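Local coordinates for protein adenylate kinase (PDB 2XB4) that probably catalyses the reversible transfer of the terminal phosphate group between ATP and AMP, and carries a zinc ion bound by three cysteines and a histidine, at residues A[61-65]-A[90-95]; A[5-9]-A[173-178]. All coordinates share one frame. Residues are numbered along the deposited sequence.

Contact 1 of 2, residues A[61-65]-A[90-95]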
ATOM      1  N   ASP A  61      -7.852  -8.565  33.674  1.00 19.63           N
ATOM      2  CA  ASP A  61      -6.607  -8.133  34.339  1.00 21.43           C
ATOM      3  C   ASP A  61      -6.074  -9.177  35.274  1.00 21.52           C
ATOM      4  O   ASP A  61      -4.848  -9.287  35.391  1.00 20.66           O
ATOM      5  CB  ASP A  61      -6.816  -6.832  35.130  1.00 23.31           C
ATOM      6  CG  ASP A  61      -7.353  -5.686  34.290  1.00 30.89           C
ATOM      7  OD1 ASP A  61      -7.077  -5.600  33.047  1.00 31.36           O
ATOM      8  OD2 ASP A  61      -8.049  -4.819  34.926  1.00 39.13           O
ATOM      9  N   ASP A  62      -6.951 -10.022  35.869  1.00 21.12           N
ATOM     10  CA  ASP A  62      -6.456 -11.082  36.757  1.00 22.65           C
ATOM     11  C   ASP A  62      -5.785 -12.236  36.059  1.00 20.06           C
ATOM     12  O   ASP A  62      -5.248 -13.140  36.714  1.00 20.01           O
ATOM     13  CB  ASP A  62      -7.479 -11.554  37.813  1.00 26.65           C
ATOM     14  CG  ASP A  62      -8.703 -12.320  37.231  1.00 35.60           C
ATOM     15  OD1 ASP A  62      -8.770 -12.736  36.034  1.00 39.86           O
ATOM     16  OD2 ASP A  62      -9.629 -12.546  38.064  1.00 46.58           O
ATOM     17  N   ILE A  63      -5.804 -12.210  34.712  1.00 16.28           N
ATOM     18  CA  ILE A  63      -5.045 -13.167  33.955  1.00 13.89           C
ATOM     19  C   ILE A  63      -3.868 -12.451  33.258  1.00 12.28           C
ATOM     20  O   ILE A  63      -2.756 -12.979  33.215  1.00  9.94           O
ATOM     21  CB  ILE A  63      -5.945 -13.889  32.888  1.00 15.46           C
ATOM     22  CG1 ILE A  63      -6.992 -14.782  33.605  1.00 20.76           C
ATOM     23  CG2 ILE A  63      -5.094 -14.724  31.992  1.00 14.55           C
ATOM     24  CD1 ILE A  63      -8.004 -15.399  32.628  1.00 24.86           C
ATOM     25  N   THR A  64      -4.103 -11.268  32.716  1.00 11.49           N
ATOM     26  CA  THR A  64      -3.070 -10.505  32.027  1.00 13.43           C
ATOM     27  C   THR A  64      -1.884 -10.118  32.979  1.00 13.64           C
ATOM     28  O   THR A  64      -0.719 -10.280  32.617  1.00 15.24           O
ATOM     29  CB  THR A  64      -3.709  -9.216  31.474  1.00 15.00           C
ATOM     30  OG1 THR A  64      -4.624  -9.589  30.413  1.00 19.14           O
ATOM     31  CG2 THR A  64      -2.616  -8.352  30.870  1.00 18.39           C
ATOM     32  N   ILE A  65      -2.179  -9.668  34.197  1.00 13.72           N
ATOM     33  CA  ILE A  65      -1.119  -9.211  35.093  1.00 15.12           C
ATOM     34  C   ILE A  65      -0.228 -10.420  35.435  1.00 13.75           C
ATOM     35  O   ILE A  65       0.974 -10.323  35.256  1.00 15.01           O
ATOM     36  CB  ILE A  65      -1.689  -8.606  36.384  1.00 16.59           C
ATOM     37  CG1 ILE A  65      -2.440  -7.277  36.073  1.00 20.44           C
ATOM     38  CG2 ILE A  65      -0.547  -8.340  37.411  1.00 14.18           C
ATOM     39  CD1 ILE A  65      -1.593  -6.213  35.600  1.00 20.15           C
ATOM     40  N   VAL A  90      -6.273   1.204  36.325  1.00 16.08           N
ATOM     41  CA  VAL A  90      -6.583  -0.081  36.990  1.00 16.83           C
ATOM     42  C   VAL A  90      -5.452  -1.081  36.708  1.00 15.15           C
ATOM     43  O   VAL A  90      -4.928  -1.728  37.641  1.00 14.85           O
ATOM     44  CB  VAL A  90      -8.005  -0.631  36.626  1.00 19.38           C
ATOM     45  CG1 VAL A  90      -8.212  -2.112  37.085  1.00 17.92           C
ATOM     46  CG2 VAL A  90      -9.163   0.311  37.185  1.00 22.16           C
ATOM     47  N   GLN A  91      -5.028  -1.200  35.445  1.00 12.41           N
ATOM     48  CA  GLN A  91      -3.875  -2.036  35.140  1.00 11.13           C
ATOM     49  C   GLN A  91      -2.626  -1.531  35.839  1.00 13.01           C
ATOM     50  O   GLN A  91      -1.775  -2.393  36.297  1.00 13.57           O
ATOM     51  CB  GLN A  91      -3.525  -2.039  33.643  1.00 11.29           C
ATOM     52  CG  GLN A  91      -4.606  -2.733  32.819  1.00 13.03           C
ATOM     53  CD  GLN A  91      -4.384  -2.549  31.262  1.00 20.05           C
ATOM     54  OE1 GLN A  91      -3.669  -1.676  30.807  1.00 21.62           O
ATOM     55  NE2 GLN A  91      -5.010  -3.424  30.474  1.00 19.12           N
ATOM     56  N   ALA A  92      -2.410  -0.210  35.889  1.00 12.40           N
ATOM     57  CA  ALA A  92      -1.143   0.262  36.457  1.00 13.17           C
ATOM     58  C   ALA A  92      -1.043  -0.119  37.936  1.00 13.27           C
ATOM     59  O   ALA A  92       0.093  -0.415  38.479  1.00 13.84           O
ATOM     60  CB  ALA A  92      -1.036   1.811  36.358  1.00 13.81           C
ATOM     61  N   GLN A  93      -2.169   0.056  38.666  1.00 12.43           N
ATOM     62  CA  GLN A  93      -2.125  -0.218  40.113  1.00 16.09           C
ATOM     63  C   GLN A  93      -2.018  -1.794  40.310  1.00 16.00           C
ATOM     64  O   GLN A  93      -1.289  -2.289  41.175  1.00 16.71           O
ATOM     65  CB  GLN A  93      -3.386   0.303  40.807  1.00 16.96           C
ATOM     66  CG  GLN A  93      -3.396  -0.138  42.246  1.00 22.92           C
ATOM     67  CD  GLN A  93      -4.565   0.466  43.000  1.00 33.78           C
ATOM     68  OE1 GLN A  93      -5.316   1.288  42.451  1.00 38.18           O
ATOM     69  NE2 GLN A  93      -4.748   0.048  44.253  1.00 37.24           N
ATOM     70  N   LYS A  94      -2.761  -2.562  39.533  1.00 14.65           N
ATOM     71  CA  LYS A  94      -2.672  -4.080  39.694  1.00 15.19           C
ATOM     72  C   LYS A  94      -1.245  -4.528  39.400  1.00 14.30           C
ATOM     73  O   LYS A  94      -0.685  -5.436  40.113  1.00 15.59           O
ATOM     74  CB  LYS A  94      -3.691  -4.819  38.806  1.00 12.59           C
ATOM     75  CG  LYS A  94      -5.090  -4.564  39.398  1.00 14.00           C
ATOM     76  CD  LYS A  94      -6.190  -5.140  38.421  1.00 23.05           C
ATOM     77  CE  LYS A  94      -7.467  -5.469  39.249  1.00 28.23           C
ATOM     78  NZ  LYS A  94      -8.575  -5.430  38.273  1.00 31.51           N
ATOM     79  N   LEU A  95      -0.634  -3.902  38.387  1.00 12.81           N
ATOM     80  CA  LEU A  95       0.766  -4.249  38.052  1.00 12.90           C
ATOM     81  C   LEU A  95       1.733  -3.885  39.209  1.00 15.52           C
ATOM     82  O   LEU A  95       2.588  -4.678  39.605  1.00 14.76           O
ATOM     83  CB  LEU A  95       1.239  -3.560  36.761  1.00 12.61           C
ATOM     84  CG  LEU A  95       2.731  -3.714  36.325  1.00 15.54           C
ATOM     85  CD1 LEU A  95       2.962  -5.194  35.889  1.00 13.83           C
ATOM     86  CD2 LEU A  95       3.031  -2.853  35.094  1.00 15.43           C
TER
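Segment 61-65 is the first turn of helix 61-75, and it packs against the early turns of helix 89-101. Asp61 opens the contact. Its CA-to-CB bond points toward the other helix, and the m rotamer brings the carboxylate to Val90, Gln91 and Lys94. Asp61 OD2 forms a salt bridge with Lys94 NZ at 3.4 Å. The hydrogen bond within that pair is weak. The same OD2 lies 3.5 Å from Val90 CG1, and Asp61 OD1 is 3.8 Å from Gln91 CG. The carboxylate thus rests on the aliphatic part of Gln91. The amide end of that side chain turns to another partner, with OE1 accepting a hydrogen bond from the backbone N of Arg87.

The two helices belong to the alpha/beta fold of adenylate kinases, a P-loop NTPase fold. Helix 61-75 follows the predicted NMP region, residues 30-59. Gln91 is itself predicted to bind AMP. The segment axes approach to 10.4 Å and cross at -54°.

Thr64 OG1 makes a weak hydrogen bond back to Pro60 O. One helical turn after Asp61, Ile65 again points its CA-to-CB bond toward helix 89-101. Ile65 N donates to Asp61 O at 2.9 Å. Ile65 CD1 fits against the other backbone, 3.9 Å from Gln91 O and 3.7 Å from Leu95 N. It also meets Leu95 CB at 4.1 Å, while Ile65 CG1 is 3.9 Å from Lys94 CB. Ile65 is buried and also touches Phe85. Leu95 continues the apolar layer to Val68 and Leu69 of helix 61-75 and Tyr191 of helix 184-192.

Contact 2 of 2, residues A[5-9]-A[173-178]; sequences IFGPN and RHDIYY. With SRT (S,R meso-tartaric acid), chain C.
Segment 5-9 leaves strand 2-6 and runs into a loop. Ile5 and Phe6 have extended beta angles. Gly7 is nearly fully extended (phi/psi -176/157°), and Pro8 (-80/165°) and Asn9 (-56/138°) take polyproline-II-like angles. Residues 173-177 are the last turn of helix 167-177, with Tyr177 N bonded to Arg173 O at 2.9 Å and Tyr178 N to His174 O at 2.6 Å. Tyr178 (-91/6°) is the first to leave helical angles. The closest CA atoms are those of Pro8 and Tyr177, 6.0 Å apart.

Apolar packing centres on Pro8. Tyr177 (chi1 t, chi2 80°) lays a ring face against it. Pro8 CD sits 4.0 Å from the ring centroid, a CH-pi contact, and Pro8 N is 3.6 Å from Tyr177 CZ. The Tyr177 OH reaches on to Gly7 CA at 3.3 Å and Phe6 CB at 3.7 Å. Tyr178 (chi1 m) brings its CE2 to 3.8 Å from Pro8 CB. Its OH is hydrogen-bonded to Leu114 O.

One hydrogen bond joins the segments. His174 (chi1 m) donates from NE2 to Asn9 O, 3.0 Å away at 164°, with the oxygen near the ring plane. The Arg173 side chain also lies beside that of Asn9.

On the ligand side, O3 of meso-tartaric acid makes a weak hydrogen bond to Pro8 O at 3.1 Å. Pro8 O also accepts from Ser11 OG, and Gly10 N and Lys13 N bind the same ligand. The sequence Gly-Pro-Asn-Gly-Ser-Gly-Lys-Gly-Thr, from Gly7, is the P-loop after the first strand of an adenylate kinase, here holding tartrate where ATP phosphates are predicted to bind.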
ATOM      1  N   ILE A   5       8.422   2.139  30.090  1.00 11.90           N
ATOM      2  CA  ILE A   5       8.464   3.302  29.204  1.00 12.51           C
ATOM      3  C   ILE A   5       7.054   3.632  28.708  1.00 12.31           C
ATOM      4  O   ILE A   5       6.272   2.728  28.334  1.00 11.35           O
ATOM      5  CB  ILE A   5       9.478   3.068  28.025  1.00 13.05           C
ATOM      6  CG1 ILE A   5       9.673   4.341  27.145  1.00 13.23           C
ATOM      7  CG2 ILE A   5       9.095   1.827  27.184  1.00 13.95           C
ATOM      8  CD1 ILE A   5      10.980   4.205  26.255  1.00 17.27           C
ATOM      9  N   PHE A   6       6.716   4.933  28.721  1.00 11.38           N
ATOM     10  CA  PHE A   6       5.445   5.387  28.171  1.00 12.61           C
ATOM     11  C   PHE A   6       5.676   6.428  27.021  1.00 12.96           C
ATOM     12  O   PHE A   6       6.477   7.377  27.156  1.00 14.69           O
ATOM     13  CB  PHE A   6       4.600   6.096  29.264  1.00 14.94           C
ATOM     14  CG  PHE A   6       4.183   5.204  30.431  1.00 16.08           C
ATOM     15  CD1 PHE A   6       2.987   4.464  30.372  1.00 15.18           C
ATOM     16  CD2 PHE A   6       5.002   5.070  31.545  1.00 13.21           C
ATOM     17  CE1 PHE A   6       2.547   3.664  31.486  1.00 18.51           C
ATOM     18  CE2 PHE A   6       4.641   4.273  32.635  1.00 16.60           C
ATOM     19  CZ  PHE A   6       3.428   3.551  32.645  1.00 14.39           C
ATOM     20  N   GLY A   7       4.845   6.353  25.978  1.00 12.80           N
ATOM     21  CA  GLY A   7       4.768   7.487  25.038  1.00 13.10           C
ATOM     22  C   GLY A   7       3.676   7.193  23.991  1.00 13.86           C
ATOM     23  O   GLY A   7       3.340   6.000  23.777  1.00 12.10           O
ATOM     24  N   PRO A   8       3.132   8.237  23.356  1.00 13.20           N
ATOM     25  CA  PRO A   8       2.021   8.077  22.409  1.00 14.76           C
ATOM     26  C   PRO A   8       2.597   7.611  21.071  1.00 15.36           C
ATOM     27  O   PRO A   8       3.821   7.767  20.842  1.00 11.84           O
ATOM     28  CB  PRO A   8       1.532   9.510  22.179  1.00 15.60           C
ATOM     29  CG  PRO A   8       2.720  10.402  22.478  1.00 15.38           C
ATOM     30  CD  PRO A   8       3.474   9.659  23.621  1.00 14.38           C
ATOM     31  N   ASN A   9       1.736   7.114  20.197  1.00 14.87           N
ATOM     32  CA  ASN A   9       2.153   6.970  18.802  1.00 15.06           C
ATOM     33  C   ASN A   9       2.620   8.309  18.235  1.00 13.73           C
ATOM     34  O   ASN A   9       1.997   9.338  18.534  1.00 13.62           O
ATOM     35  CB  ASN A   9       0.975   6.423  17.969  1.00 16.51           C
ATOM     36  CG  ASN A   9       0.711   4.885  18.254  1.00 20.46           C
ATOM     37  OD1 ASN A   9       1.537   4.140  18.855  1.00 24.91           O
ATOM     38  ND2 ASN A   9      -0.381   4.433  17.799  1.00 24.33           N
ATOM     39  N   ARG A 173      -6.466   5.884  19.216  1.00 13.39           N
ATOM     40  CA  ARG A 173      -5.339   5.508  20.077  1.00 12.72           C
ATOM     41  C   ARG A 173      -4.905   6.698  20.975  1.00 12.34           C
ATOM     42  O   ARG A 173      -4.540   6.477  22.147  1.00 12.32           O
ATOM     43  CB  ARG A 173      -4.126   5.003  19.272  1.00 14.08           C
ATOM     44  CG  ARG A 173      -4.392   3.691  18.478  1.00 20.84           C
ATOM     45  CD  ARG A 173      -3.161   3.320  17.655  1.00 28.97           C
ATOM     46  NE  ARG A 173      -3.602   2.449  16.597  1.00 39.52           N
ATOM     47  CZ  ARG A 173      -3.773   2.727  15.281  1.00 41.16           C
ATOM     48  NH1 ARG A 173      -3.417   3.891  14.651  1.00 31.67           N
ATOM     49  NH2 ARG A 173      -4.249   1.722  14.547  1.00 45.02           N
ATOM     50  N   HIS A 174      -4.968   7.936  20.439  1.00 10.53           N
ATOM     51  CA  HIS A 174      -4.577   9.131  21.257  1.00 11.04           C
ATOM     52  C   HIS A 174      -5.611   9.455  22.338  1.00 11.15           C
ATOM     53  O   HIS A 174      -5.241   9.891  23.506  1.00 11.33           O
ATOM     54  CB  HIS A 174      -4.358  10.331  20.322  1.00 11.11           C
ATOM     55  CG  HIS A 174      -3.005  10.346  19.665  1.00 10.22           C
ATOM     56  ND1 HIS A 174      -2.688  11.213  18.639  1.00 10.88           N
ATOM     57  CD2 HIS A 174      -1.878   9.635  19.908  1.00  9.37           C
ATOM     58  CE1 HIS A 174      -1.441  10.988  18.226  1.00 10.85           C
ATOM     59  NE2 HIS A 174      -0.935  10.015  18.968  1.00 10.75           N
ATOM     60  N   ASP A 175      -6.891   9.200  22.030  1.00 11.58           N
ATOM     61  CA  ASP A 175      -7.935   9.206  23.049  1.00 12.95           C
ATOM     62  C   ASP A 175      -7.586   8.407  24.261  1.00 13.02           C
ATOM     63  O   ASP A 175      -7.696   8.918  25.388  1.00 15.07           O
ATOM     64  CB  ASP A 175      -9.304   8.757  22.503  1.00 11.98           C
ATOM     65  CG  ASP A 175      -9.986   9.843  21.649  1.00 15.26           C
ATOM     66  OD1 ASP A 175      -9.516  11.004  21.548  1.00 15.34           O
ATOM     67  OD2 ASP A 175     -11.008   9.502  21.064  1.00 21.81           O
ATOM     68  N   ILE A 176      -7.074   7.193  24.077  1.00 12.92           N
ATOM     69  CA  ILE A 176      -6.739   6.401  25.219  1.00 10.66           C
ATOM     70  C   ILE A 176      -5.440   6.937  25.831  1.00 11.53           C
ATOM     71  O   ILE A 176      -5.350   7.096  27.044  1.00 10.96           O
ATOM     72  CB  ILE A 176      -6.542   4.920  24.827  1.00 10.68           C
ATOM     73  CG1 ILE A 176      -7.915   4.336  24.395  1.00 11.23           C
ATOM     74  CG2 ILE A 176      -5.928   4.087  26.020  1.00  8.06           C
ATOM     75  CD1 ILE A 176      -7.707   3.044  23.402  1.00 12.04           C
ATOM     76  N   TYR A 177      -4.429   7.205  24.990  1.00  9.59           N
ATOM     77  CA  TYR A 177      -3.100   7.590  25.547  1.00 10.17           C
ATOM     78  C   TYR A 177      -3.263   8.895  26.376  1.00 11.85           C
ATOM     79  O   TYR A 177      -2.819   9.005  27.566  1.00 10.00           O
ATOM     80  CB  TYR A 177      -2.039   7.808  24.448  1.00  8.38           C
ATOM     81  CG  TYR A 177      -0.685   8.086  25.138  1.00  8.30           C
ATOM     82  CD1 TYR A 177       0.079   7.014  25.636  1.00 10.64           C
ATOM     83  CD2 TYR A 177      -0.278   9.407  25.457  1.00 10.64           C
ATOM     84  CE1 TYR A 177       1.249   7.228  26.353  1.00 10.90           C
ATOM     85  CE2 TYR A 177       0.904   9.662  26.174  1.00 13.62           C
ATOM     86  CZ  TYR A 177       1.661   8.552  26.615  1.00 14.39           C
ATOM     87  OH  TYR A 177       2.825   8.761  27.334  1.00 13.18           O
ATOM     88  N   TYR A 178      -4.009   9.858  25.813  1.00 11.01           N
ATOM     89  CA  TYR A 178      -3.985  11.192  26.456  1.00 12.44           C
ATOM     90  C   TYR A 178      -5.067  11.402  27.521  1.00 13.23           C
ATOM     91  O   TYR A 178      -5.182  12.488  28.090  1.00 14.46           O
ATOM     92  CB  TYR A 178      -4.089  12.282  25.396  1.00 10.52           C
ATOM     93  CG  TYR A 178      -2.760  12.479  24.638  1.00 13.71           C
ATOM     94  CD1 TYR A 178      -1.799  13.420  25.085  1.00 12.87           C
ATOM     95  CD2 TYR A 178      -2.503  11.759  23.469  1.00  8.50           C
ATOM     96  CE1 TYR A 178      -0.552  13.601  24.403  1.00 11.87           C
ATOM     97  CE2 TYR A 178      -1.300  11.927  22.713  1.00 11.24           C
ATOM     98  CZ  TYR A 178      -0.304  12.843  23.202  1.00 11.39           C
ATOM     99  OH  TYR A 178       0.846  13.103  22.488  1.00 13.32           O
TER
HETATM  100  O1  SRT C1225       6.579   7.485  16.172  1.00 24.42           O
HETATM  101  O11 SRT C1225       8.104   5.834  16.443  1.00 25.20           O
HETATM  102  C1  SRT C1225       6.949   6.330  16.517  1.00 22.06           C
HETATM  103  C2  SRT C1225       5.870   5.709  17.291  1.00 24.88           C
HETATM  104  O2  SRT C1225       4.581   5.593  16.721  1.00 18.32           O
HETATM  105  C3  SRT C1225       6.234   4.998  18.546  1.00 22.76           C
HETATM  106  O3  SRT C1225       6.071   6.256  19.251  1.00 19.27           O
HETATM  107  C4  SRT C1225       5.197   4.064  19.008  1.00 24.91           C
HETATM  108  O4  SRT C1225       5.269   2.899  18.589  1.00 27.76           O
HETATM  109  O41 SRT C1225       4.333   4.491  19.782  1.00 26.17           O

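How the contacts relate
Contact 1 and contact 2 lie in the same alpha/beta fold, with centres about 18 Å apart. Their nearest atoms are about 6 Å apart, so they do not touch. Along the chain, both segments of contact 1 fall between those of contact 2. Residues predicted to bind AMP lie between the two: Ile65 of contact 1 packs on Phe85, and the Phe6 side chain of contact 2 comes within about 4 Å of that of Pro86. Contact 1 supplies Gln91 and contact 2 supplies Arg173 to this predicted AMP site. Only contact 2 meets the P-loop tartrate, also hydrogen-bonded to Asn132 of a neighbouring subunit. Helix 184-192 also bridges them, as Tyr191 touches both Leu95 and Phe6.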